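Local structure of type IV pilus biogenesis factor PilY1 (Pseudomonas aeruginosa, 3HX6) at residues S253-D258 against A331-R336; A265-A270 against L277-L282; I344-T349 against Q366-I371. The protein takes part in type IV pilus assembly, twitching motility and host-cell adhesion, and binds calcium, whose uptake and release seem to regulate pilus retraction. The protein carries 3 engineered substitutions. One frame throughout, in Å; residues are numbered along the deposited sequence.

In the fold
Followed from the N terminus of this C-terminal part of PilY1, the beta-propeller chain first enters interaction 1 at 253-258. It then turns through a calcium-binding loop and runs at once into interaction 2, where 265-270 and 277-282 close a short hairpin. Interaction 2 thus falls wholly between the two halves of interaction 1, whose larger loop closes only when 331-336 arrives. Interaction 3 follows in series, bringing 366-371 back onto 344-349. Strands 251-257, 267-272 and 276-281 belong to one sheet, strands 333-336, 343-348 and 367-373 to the next; interaction 1 bridges the two, while Leu277 and Tyr269 pack on Phe347 and Val345 to join interactions 2 and 3.

Interaction 1. Residues S253-D258 against A331-R336; sequences SPRLAD and APSLVR. With CA (calcium ion), chain C.
Ala331 meets Ser253 where the two backbones come nearest: the CB atoms of Ala331 and Ser253 lie 3.8 Å apart, and Ala331 CA makes a CA-H...O contact of 3.3 Å with Ser253 O. Beyond this point the strands, inclined at 28°, keep their axes at least 7.8 Å apart. Pro332 sets its ring CD against Arg255 CB and offers its carbonyl to the same arginine. Arg255 NE donates to Pro332 O over 2.7 Å, with 157° at the hydrogen; the acceptor lies at the guanidinium edge and is approached almost end-on to its C=O bond. With CG anti to the backbone N (chi1 174°), Arg255 CB and CG already lie against Pro332 O; bends at chi2 and chi3 then curl NE back onto the same oxygen. Ser333 directs its CB away, yet Ser333 OG shares water 1 with Arg255 NH2, which donates to that water over 2.9 Å; Ala331 O is also within its reach, though the water has more acceptors around it than protons to give. Asp452 is a weak, long ionic partner of Arg255. Leu334 presses CD1 to 3.5 Å from Ala257 CB, tighter than usual. Next after Ala257, Asp258 turns away and binds the calcium ion through OD1 at 2.6 Å, with Asn260, Asp262, Val264 and Asp266. The contact sets edge strands of two successive beta-propeller sheets side by side, joined by side chains and a water without backbone pairing: strand 251-257 pairs instead with strand 267-272, strand 333-336 with strand 343-348.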
loop_
_atom_site.group_PDB
_atom_site.type_symbol
_atom_site.label_atom_id
_atom_site.label_comp_id
_atom_site.label_asym_id
_atom_site.label_seq_id
_atom_site.Cartn_x
_atom_site.Cartn_y
_atom_site.Cartn_z
ATOM N N SER A 253 -25.622 14.009 -3.466
ATOM C CA SER A 253 -24.258 13.756 -3.925
ATOM C C SER A 253 -24.183 13.024 -5.258
ATOM O O SER A 253 -24.733 11.935 -5.417
ATOM C CB SER A 253 -23.495 12.946 -2.872
ATOM O OG SER A 253 -23.697 13.478 -1.576
ATOM N N PRO A 254 -23.478 13.608 -6.238
ATOM C CA PRO A 254 -23.389 12.923 -7.531
ATOM C C PRO A 254 -22.196 11.985 -7.620
ATOM O O PRO A 254 -21.239 12.100 -6.845
ATOM C CB PRO A 254 -23.252 14.076 -8.515
ATOM C CG PRO A 254 -22.387 15.036 -7.739
ATOM C CD PRO A 254 -22.993 14.997 -6.338
ATOM N N ARG A 255 -22.274 11.045 -8.557
ATOM C CA ARG A 255 -21.178 10.132 -8.825
ATOM C C ARG A 255 -20.870 10.350 -10.308
ATOM O O ARG A 255 -21.731 10.157 -11.168
ATOM C CB ARG A 255 -21.586 8.675 -8.600
ATOM C CG ARG A 255 -20.512 7.659 -9.015
ATOM C CD ARG A 255 -19.258 7.753 -8.139
ATOM N NE ARG A 255 -19.586 7.536 -6.735
ATOM C CZ ARG A 255 -18.712 7.583 -5.734
ATOM N NH1 ARG A 255 -17.429 7.838 -5.974
ATOM N NH2 ARG A 255 -19.127 7.397 -4.486
ATOM N N LEU A 256 -19.656 10.776 -10.609
ATOM C CA LEU A 256 -19.288 10.999 -11.997
ATOM C C LEU A 256 -18.793 9.709 -12.629
ATOM O O LEU A 256 -18.181 8.875 -11.958
ATOM C CB LEU A 256 -18.222 12.091 -12.088
ATOM C CG LEU A 256 -18.799 13.496 -12.306
ATOM C CD1 LEU A 256 -19.891 13.798 -11.291
ATOM C CD2 LEU A 256 -17.677 14.506 -12.225
ATOM N N ALA A 257 -19.081 9.540 -13.914
ATOM C CA ALA A 257 -18.662 8.346 -14.640
ATOM C C ALA A 257 -17.769 8.742 -15.803
ATOM O O ALA A 257 -18.063 9.694 -16.530
ATOM C CB ALA A 257 -19.879 7.587 -15.163
ATOM N N ASP A 258 -16.685 7.992 -15.967
ATOM C CA ASP A 258 -15.711 8.197 -17.032
ATOM C C ASP A 258 -15.636 6.847 -17.735
ATOM O O ASP A 258 -14.911 5.954 -17.305
ATOM C CB ASP A 258 -14.356 8.568 -16.418
ATOM C CG ASP A 258 -13.224 8.529 -17.429
ATOM O OD1 ASP A 258 -13.502 8.488 -18.643
ATOM O OD2 ASP A 258 -12.052 8.549 -17.003
ATOM N N ALA A 331 -24.191 9.178 -2.574
ATOM C CA ALA A 331 -23.852 9.118 -3.982
ATOM C C ALA A 331 -23.984 7.684 -4.464
ATOM O O ALA A 331 -23.818 6.740 -3.686
ATOM C CB ALA A 331 -22.419 9.587 -4.197
ATOM N N PRO A 332 -24.301 7.502 -5.753
ATOM C CA PRO A 332 -24.433 6.163 -6.321
ATOM C C PRO A 332 -23.014 5.646 -6.551
ATOM O O PRO A 332 -22.047 6.407 -6.440
ATOM C CB PRO A 332 -25.137 6.411 -7.661
ATOM C CG PRO A 332 -25.784 7.754 -7.496
ATOM C CD PRO A 332 -24.767 8.519 -6.709
ATOM N N SER A 333 -22.901 4.355 -6.844
ATOM C CA SER A 333 -21.626 3.716 -7.158
ATOM C C SER A 333 -21.916 2.981 -8.453
ATOM O O SER A 333 -23.042 2.543 -8.669
ATOM C CB SER A 333 -21.204 2.719 -6.072
ATOM O OG SER A 333 -20.594 3.388 -4.989
ATOM N N LEU A 334 -20.915 2.847 -9.313
ATOM C CA LEU A 334 -21.117 2.187 -10.599
ATOM C C LEU A 334 -20.220 0.977 -10.787
ATOM O O LEU A 334 -19.034 1.021 -10.466
ATOM C CB LEU A 334 -20.857 3.181 -11.735
ATOM C CG LEU A 334 -21.642 4.495 -11.676
ATOM C CD1 LEU A 334 -21.123 5.447 -12.740
ATOM C CD2 LEU A 334 -23.117 4.227 -11.870
ATOM N N VAL A 335 -20.795 -0.105 -11.304
ATOM C CA VAL A 335 -20.030 -1.321 -11.563
ATOM C C VAL A 335 -20.397 -1.787 -12.969
ATOM O O VAL A 335 -21.577 -1.845 -13.313
ATOM C CB VAL A 335 -20.369 -2.446 -10.545
ATOM C CG1 VAL A 335 -19.523 -3.670 -10.823
ATOM C CG2 VAL A 335 -20.120 -1.963 -9.117
ATOM N N ARG A 336 -19.396 -2.101 -13.787
ATOM C CA ARG A 336 -19.671 -2.562 -15.143
ATOM C C ARG A 336 -20.526 -3.827 -15.080
ATOM O O ARG A 336 -20.247 -4.739 -14.304
ATOM C CB ARG A 336 -18.368 -2.872 -15.892
ATOM C CG ARG A 336 -18.579 -3.067 -17.393
ATOM C CD ARG A 336 -17.333 -3.611 -18.087
ATOM N NE ARG A 336 -16.226 -2.660 -18.120
ATOM C CZ ARG A 336 -16.162 -1.601 -18.923
ATOM N NH1 ARG A 336 -17.146 -1.341 -19.774
ATOM N NH2 ARG A 336 -15.104 -0.804 -18.881
HETATM CA CA CA C . -14.258 10.176 -20.449
HETATM O O HOH W 1 -21.269 5.739 -3.576
HETATM O O HOH W 2 -13.809 11.611 -22.323
#

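Interaction 2. Residues A265-A270 against L277-L282. With CA (calcium ion), chain C.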
loop_
_atom_site.group_PDB
_atom_site.type_symbol
_atom_site.label_atom_id
_atom_site.label_comp_id
_atom_site.label_asym_id
_atom_site.label_seq_id
_atom_site.Cartn_x
_atom_site.Cartn_y
_atom_site.Cartn_z
ATOM N N ALA A 265 -14.837 13.305 -17.078
ATOM C CA ALA A 265 -16.178 12.825 -16.752
ATOM C C ALA A 265 -17.133 12.864 -17.944
ATOM O O ALA A 265 -17.220 13.868 -18.653
ATOM C CB ALA A 265 -16.750 13.638 -15.601
ATOM N N ASP A 266 -17.864 11.770 -18.145
ATOM C CA ASP A 266 -18.806 11.678 -19.255
ATOM C C ASP A 266 -20.264 11.766 -18.826
ATOM O O ASP A 266 -21.084 12.346 -19.539
ATOM C CB ASP A 266 -18.570 10.380 -20.014
ATOM C CG ASP A 266 -17.132 10.232 -20.455
ATOM O OD1 ASP A 266 -16.635 11.139 -21.156
ATOM O OD2 ASP A 266 -16.505 9.215 -20.100
ATOM N N TYR A 267 -20.577 11.188 -17.668
ATOM C CA TYR A 267 -21.931 11.208 -17.118
ATOM C C TYR A 267 -21.851 11.494 -15.629
ATOM O O TYR A 267 -20.795 11.365 -15.015
ATOM C CB TYR A 267 -22.617 9.844 -17.253
ATOM C CG TYR A 267 -22.775 9.298 -18.651
ATOM C CD1 TYR A 267 -23.715 9.832 -19.531
ATOM C CD2 TYR A 267 -22.016 8.208 -19.074
ATOM C CE1 TYR A 267 -23.900 9.289 -20.797
ATOM C CE2 TYR A 267 -22.192 7.658 -20.334
ATOM C CZ TYR A 267 -23.133 8.200 -21.189
ATOM O OH TYR A 267 -23.300 7.646 -22.428
ATOM N N ALA A 268 -22.988 11.851 -15.051
ATOM C CA ALA A 268 -23.078 12.096 -13.624
ATOM C C ALA A 268 -24.372 11.420 -13.205
ATOM O O ALA A 268 -25.363 11.461 -13.936
ATOM C CB ALA A 268 -23.141 13.601 -13.327
ATOM N N TYR A 269 -24.347 10.769 -12.050
ATOM C CA TYR A 269 -25.526 10.101 -11.515
ATOM C C TYR A 269 -25.759 10.676 -10.125
ATOM O O TYR A 269 -24.817 10.843 -9.352
ATOM C CB TYR A 269 -25.305 8.592 -11.391
ATOM C CG TYR A 269 -25.167 7.855 -12.702
ATOM C CD1 TYR A 269 -23.951 7.817 -13.385
ATOM C CD2 TYR A 269 -26.241 7.140 -13.229
ATOM C CE1 TYR A 269 -23.804 7.065 -14.560
ATOM C CE2 TYR A 269 -26.108 6.393 -14.400
ATOM C CZ TYR A 269 -24.886 6.355 -15.057
ATOM O OH TYR A 269 -24.740 5.578 -16.189
ATOM N N ALA A 270 -27.009 10.976 -9.804
ATOM C CA ALA A 270 -27.319 11.538 -8.500
ATOM C C ALA A 270 -28.773 11.303 -8.116
ATOM O O ALA A 270 -29.671 11.422 -8.947
ATOM C CB ALA A 270 -27.013 13.049 -8.503
ATOM N N LEU A 277 -33.377 8.681 -9.145
ATOM C CA LEU A 277 -31.951 8.514 -9.412
ATOM C C LEU A 277 -31.772 9.093 -10.813
ATOM O O LEU A 277 -32.188 8.494 -11.809
ATOM C CB LEU A 277 -31.555 7.032 -9.381
ATOM C CG LEU A 277 -30.062 6.666 -9.326
ATOM C CD1 LEU A 277 -29.347 7.168 -10.574
ATOM C CD2 LEU A 277 -29.431 7.250 -8.069
ATOM N N TRP A 278 -31.162 10.267 -10.886
ATOM C CA TRP A 278 -30.974 10.937 -12.163
ATOM C C TRP A 278 -29.625 10.695 -12.811
ATOM O O TRP A 278 -28.640 10.449 -12.127
ATOM C CB TRP A 278 -31.118 12.453 -11.994
ATOM C CG TRP A 278 -32.394 12.893 -11.366
ATOM C CD1 TRP A 278 -32.600 13.206 -10.053
ATOM C CD2 TRP A 278 -33.654 13.055 -12.024
ATOM N NE1 TRP A 278 -33.919 13.559 -9.851
ATOM C CE2 TRP A 278 -34.587 13.472 -11.045
ATOM C CE3 TRP A 278 -34.085 12.888 -13.350
ATOM C CZ2 TRP A 278 -35.930 13.726 -11.349
ATOM C CZ3 TRP A 278 -35.426 13.142 -13.655
ATOM C CH2 TRP A 278 -36.332 13.557 -12.656
ATOM N N ARG A 279 -29.596 10.744 -14.139
ATOM C CA ARG A 279 -28.333 10.654 -14.849
ATOM C C ARG A 279 -28.292 11.923 -15.682
ATOM O O ARG A 279 -29.333 12.422 -16.132
ATOM C CB ARG A 279 -28.224 9.445 -15.774
ATOM C CG ARG A 279 -26.760 9.214 -16.182
ATOM C CD ARG A 279 -26.587 8.162 -17.266
ATOM N NE ARG A 279 -26.948 8.668 -18.585
ATOM C CZ ARG A 279 -26.905 7.935 -19.693
ATOM N NH1 ARG A 279 -26.516 6.666 -19.636
ATOM N NH2 ARG A 279 -27.235 8.472 -20.860
ATOM N N PHE A 280 -27.091 12.448 -15.873
ATOM C CA PHE A 280 -26.891 13.660 -16.640
ATOM C C PHE A 280 -25.822 13.356 -17.674
ATOM O O PHE A 280 -24.829 12.703 -17.363
ATOM C CB PHE A 280 -26.406 14.787 -15.721
ATOM C CG PHE A 280 -27.344 15.093 -14.576
ATOM C CD1 PHE A 280 -28.269 16.125 -14.674
ATOM C CD2 PHE A 280 -27.299 14.341 -13.400
ATOM C CE1 PHE A 280 -29.142 16.413 -13.616
ATOM C CE2 PHE A 280 -28.165 14.614 -12.334
ATOM C CZ PHE A 280 -29.090 15.655 -12.443
ATOM N N ASP A 281 -26.044 13.801 -18.905
ATOM C CA ASP A 281 -25.080 13.601 -19.974
ATOM C C ASP A 281 -24.141 14.793 -19.919
ATOM O O ASP A 281 -24.578 15.935 -20.079
ATOM C CB ASP A 281 -25.769 13.579 -21.341
ATOM C CG ASP A 281 -26.604 12.325 -21.570
ATOM O OD1 ASP A 281 -27.298 12.265 -22.608
ATOM O OD2 ASP A 281 -26.569 11.406 -20.725
ATOM N N LEU A 282 -22.860 14.536 -19.677
ATOM C CA LEU A 282 -21.889 15.614 -19.621
ATOM C C LEU A 282 -21.014 15.547 -20.866
ATOM O O LEU A 282 -19.798 15.701 -20.795
ATOM C CB LEU A 282 -21.035 15.518 -18.344
ATOM C CG LEU A 282 -21.817 15.520 -17.019
ATOM C CD1 LEU A 282 -20.839 15.567 -15.834
ATOM C CD2 LEU A 282 -22.779 16.717 -16.972
HETATM CA CA CA C . -14.258 10.176 -20.449
HETATM O O HOH W 3 -17.846 16.480 -19.040
HETATM O O HOH W 4 -25.712 7.422 -23.260
HETATM O O HOH W 2 -13.809 11.611 -22.323
#
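Arg279 spans the Tyr269 and Tyr267 rings, all three side chains on one face of an antiparallel hairpin. Its CB starts at the rim of Tyr269, near CE2. CG, anti to the backbone N, sits over the ring face as a CH-pi contact, 3.6 Å from the Tyr269 centroid, and CD follows to 3.3 Å from Tyr269 CZ. A turn at chi3 (76°) then swings the guanidinium to Tyr267: NE reaches Tyr267 CD1 at 3.6 Å, and CZ lies 4.0 Å from the Tyr267 centroid in an off-centre cation-pi stack, planes 28° apart. NH1 lies over one face of Tyr267, toward its rim, salt-bridged to Asp373 and bonded to Gln375 O. Arg279 NH2 forms a salt bridge of 3.0 Å with Asp281 OD2, on its syn side. It also donates to water 4, as does Tyr267 OH, whose main polar partner is Gly378. Paired backbone bonds join Ala268 to Phe280 and Ala270 to Trp278, while Asp266, which with Tyr267 forms a classic beta bulge opposite Ala257, chelates calcium through both carboxylate oxygens. With two carboxylates, a carbonyl, a water and an aromatic face around it, the buried guanidinium probably has its charge well compensated.

Interaction 3. Residues I344-T349 against Q366-I371; sequences IVIFGT and QTLYGI
Thr349, just past the end of strand 344-348, meets Gln366: Thr349 OG1 donates to Gln366 OE1 over 2.7 Å and accepts from Thr367 N at 2.8 Å, so one buried hydroxyl serves both a side chain and the backbone. Its chi1 of 65° puts OG1 between the backbone N and the carbonyl carbon, turned to the other strand. Thr349 N in turn gives its hydrogen to Thr367 O. Further along, Phe347 and Tyr369 are a hydrogen-bonded pair, with Tyr369 N reaching Phe347 O at 2.7 Å and Phe347 N reaching Tyr369 O at 2.9 Å. Val345 and Ile371 repeat the pattern, the bond from Val345 N to Ile371 O being short, 2.6 Å, and almost straight at 174°. This is regular antiparallel pairing in the interior of a beta-propeller sheet: Ser333 and Val335 bond to the other edge of 344-349, Leu436 and Phe438 to the other edge of 366-371. Thr367 OG1 bonds Asp437 and Gln326, and Tyr369 OH is satisfied by Gln326 and Arg389. Apolar groups fill the face shared by Phe347, Tyr369 and Ile371. Tyr369 CB lies over the Phe347 ring, 3.8 Å from its centroid, whereas the two rings, near parallel, are slid apart and barely overlap. Ile371 CG1 comes in at the edge of the phenyl group, 3.5 Å from Phe347 CE1.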
loop_
_atom_site.group_PDB
_atom_site.type_symbol
_atom_site.label_atom_id
_atom_site.label_comp_id
_atom_site.label_asym_id
_atom_site.label_seq_id
_atom_site.Cartn_x
_atom_site.Cartn_y
_atom_site.Cartn_z
ATOM N N ILE A 344 -24.167 -1.230 -13.797
ATOM C CA ILE A 344 -25.132 -1.420 -12.737
ATOM C C ILE A 344 -24.940 -0.210 -11.834
ATOM O O ILE A 344 -23.853 0.016 -11.308
ATOM C CB ILE A 344 -24.869 -2.732 -11.959
ATOM C CG1 ILE A 344 -25.086 -3.928 -12.894
ATOM C CG2 ILE A 344 -25.796 -2.818 -10.739
ATOM C CD1 ILE A 344 -24.738 -5.274 -12.293
ATOM N N VAL A 345 -25.991 0.584 -11.691
ATOM C CA VAL A 345 -25.948 1.774 -10.855
ATOM C C VAL A 345 -26.446 1.394 -9.467
ATOM O O VAL A 345 -27.598 1.002 -9.293
ATOM C CB VAL A 345 -26.831 2.886 -11.443
ATOM C CG1 VAL A 345 -26.651 4.172 -10.651
ATOM C CG2 VAL A 345 -26.478 3.099 -12.915
ATOM N N ILE A 346 -25.570 1.504 -8.477
ATOM C CA ILE A 346 -25.926 1.138 -7.113
ATOM C C ILE A 346 -26.161 2.370 -6.247
ATOM O O ILE A 346 -25.344 3.288 -6.219
ATOM C CB ILE A 346 -24.812 0.265 -6.485
ATOM C CG1 ILE A 346 -24.560 -0.953 -7.384
ATOM C CG2 ILE A 346 -25.209 -0.160 -5.078
ATOM C CD1 ILE A 346 -23.393 -1.819 -6.963
ATOM N N PHE A 347 -27.292 2.392 -5.550
ATOM C CA PHE A 347 -27.620 3.512 -4.676
ATOM C C PHE A 347 -28.525 3.056 -3.542
ATOM O O PHE A 347 -29.317 2.123 -3.700
ATOM C CB PHE A 347 -28.299 4.640 -5.469
ATOM C CG PHE A 347 -29.467 4.181 -6.300
ATOM C CD1 PHE A 347 -29.261 3.530 -7.509
ATOM C CD2 PHE A 347 -30.774 4.392 -5.867
ATOM C CE1 PHE A 347 -30.343 3.095 -8.282
ATOM C CE2 PHE A 347 -31.861 3.960 -6.633
ATOM C CZ PHE A 347 -31.643 3.312 -7.840
ATOM N N GLY A 348 -28.388 3.709 -2.392
ATOM C CA GLY A 348 -29.195 3.362 -1.235
ATOM C C GLY A 348 -30.010 4.559 -0.798
ATOM O O GLY A 348 -29.667 5.701 -1.116
ATOM N N THR A 349 -31.078 4.317 -0.048
ATOM C CA THR A 349 -31.926 5.416 0.366
ATOM C C THR A 349 -31.754 5.782 1.833
ATOM O O THR A 349 -31.278 4.980 2.639
ATOM C CB THR A 349 -33.406 5.091 0.073
ATOM O OG1 THR A 349 -33.819 3.975 0.869
ATOM C CG2 THR A 349 -33.577 4.733 -1.406
ATOM N N GLN A 366 -35.609 1.278 4.373
ATOM C CA GLN A 366 -34.834 2.030 3.406
ATOM C C GLN A 366 -34.276 0.906 2.536
ATOM O O GLN A 366 -34.307 -0.259 2.939
ATOM C CB GLN A 366 -33.732 2.842 4.083
ATOM C CG GLN A 366 -34.277 4.027 4.865
ATOM C CD GLN A 366 -35.269 4.852 4.058
ATOM O OE1 GLN A 366 -34.992 5.253 2.925
ATOM N NE2 GLN A 366 -36.434 5.108 4.638
ATOM N N THR A 367 -33.749 1.235 1.366
ATOM C CA THR A 367 -33.320 0.182 0.462
ATOM C C THR A 367 -32.035 0.443 -0.308
ATOM O O THR A 367 -31.665 1.591 -0.540
ATOM C CB THR A 367 -34.459 -0.070 -0.568
ATOM O OG1 THR A 367 -35.705 -0.209 0.130
ATOM C CG2 THR A 367 -34.195 -1.308 -1.399
ATOM N N LEU A 368 -31.368 -0.640 -0.698
ATOM C CA LEU A 368 -30.159 -0.565 -1.516
ATOM C C LEU A 368 -30.600 -1.100 -2.872
ATOM O O LEU A 368 -31.180 -2.184 -2.952
ATOM C CB LEU A 368 -29.045 -1.459 -0.972
ATOM C CG LEU A 368 -27.743 -1.319 -1.778
ATOM C CD1 LEU A 368 -27.233 0.125 -1.673
ATOM C CD2 LEU A 368 -26.687 -2.307 -1.252
ATOM N N TYR A 369 -30.338 -0.341 -3.930
ATOM C CA TYR A 369 -30.729 -0.745 -5.274
ATOM C C TYR A 369 -29.552 -0.905 -6.212
ATOM O O TYR A 369 -28.535 -0.227 -6.076
ATOM C CB TYR A 369 -31.668 0.291 -5.913
ATOM C CG TYR A 369 -32.993 0.480 -5.214
ATOM C CD1 TYR A 369 -33.160 1.475 -4.255
ATOM C CD2 TYR A 369 -34.085 -0.333 -5.522
ATOM C CE1 TYR A 369 -34.382 1.662 -3.617
ATOM C CE2 TYR A 369 -35.314 -0.161 -4.888
ATOM C CZ TYR A 369 -35.457 0.837 -3.938
ATOM O OH TYR A 369 -36.663 1.014 -3.308
ATOM N N GLY A 370 -29.728 -1.798 -7.180
ATOM C CA GLY A 370 -28.737 -2.031 -8.209
ATOM C C GLY A 370 -29.533 -1.979 -9.503
ATOM O O GLY A 370 -30.237 -2.931 -9.833
ATOM N N ILE A 371 -29.437 -0.870 -10.235
ATOM C CA ILE A 371 -30.185 -0.702 -11.479
ATOM C C ILE A 371 -29.309 -0.736 -12.731
ATOM O O ILE A 371 -28.292 -0.059 -12.817
ATOM C CB ILE A 371 -30.959 0.634 -11.482
ATOM C CG1 ILE A 371 -31.894 0.702 -10.275
ATOM C CG2 ILE A 371 -31.749 0.773 -12.787
ATOM C CD1 ILE A 371 -32.942 -0.390 -10.234
#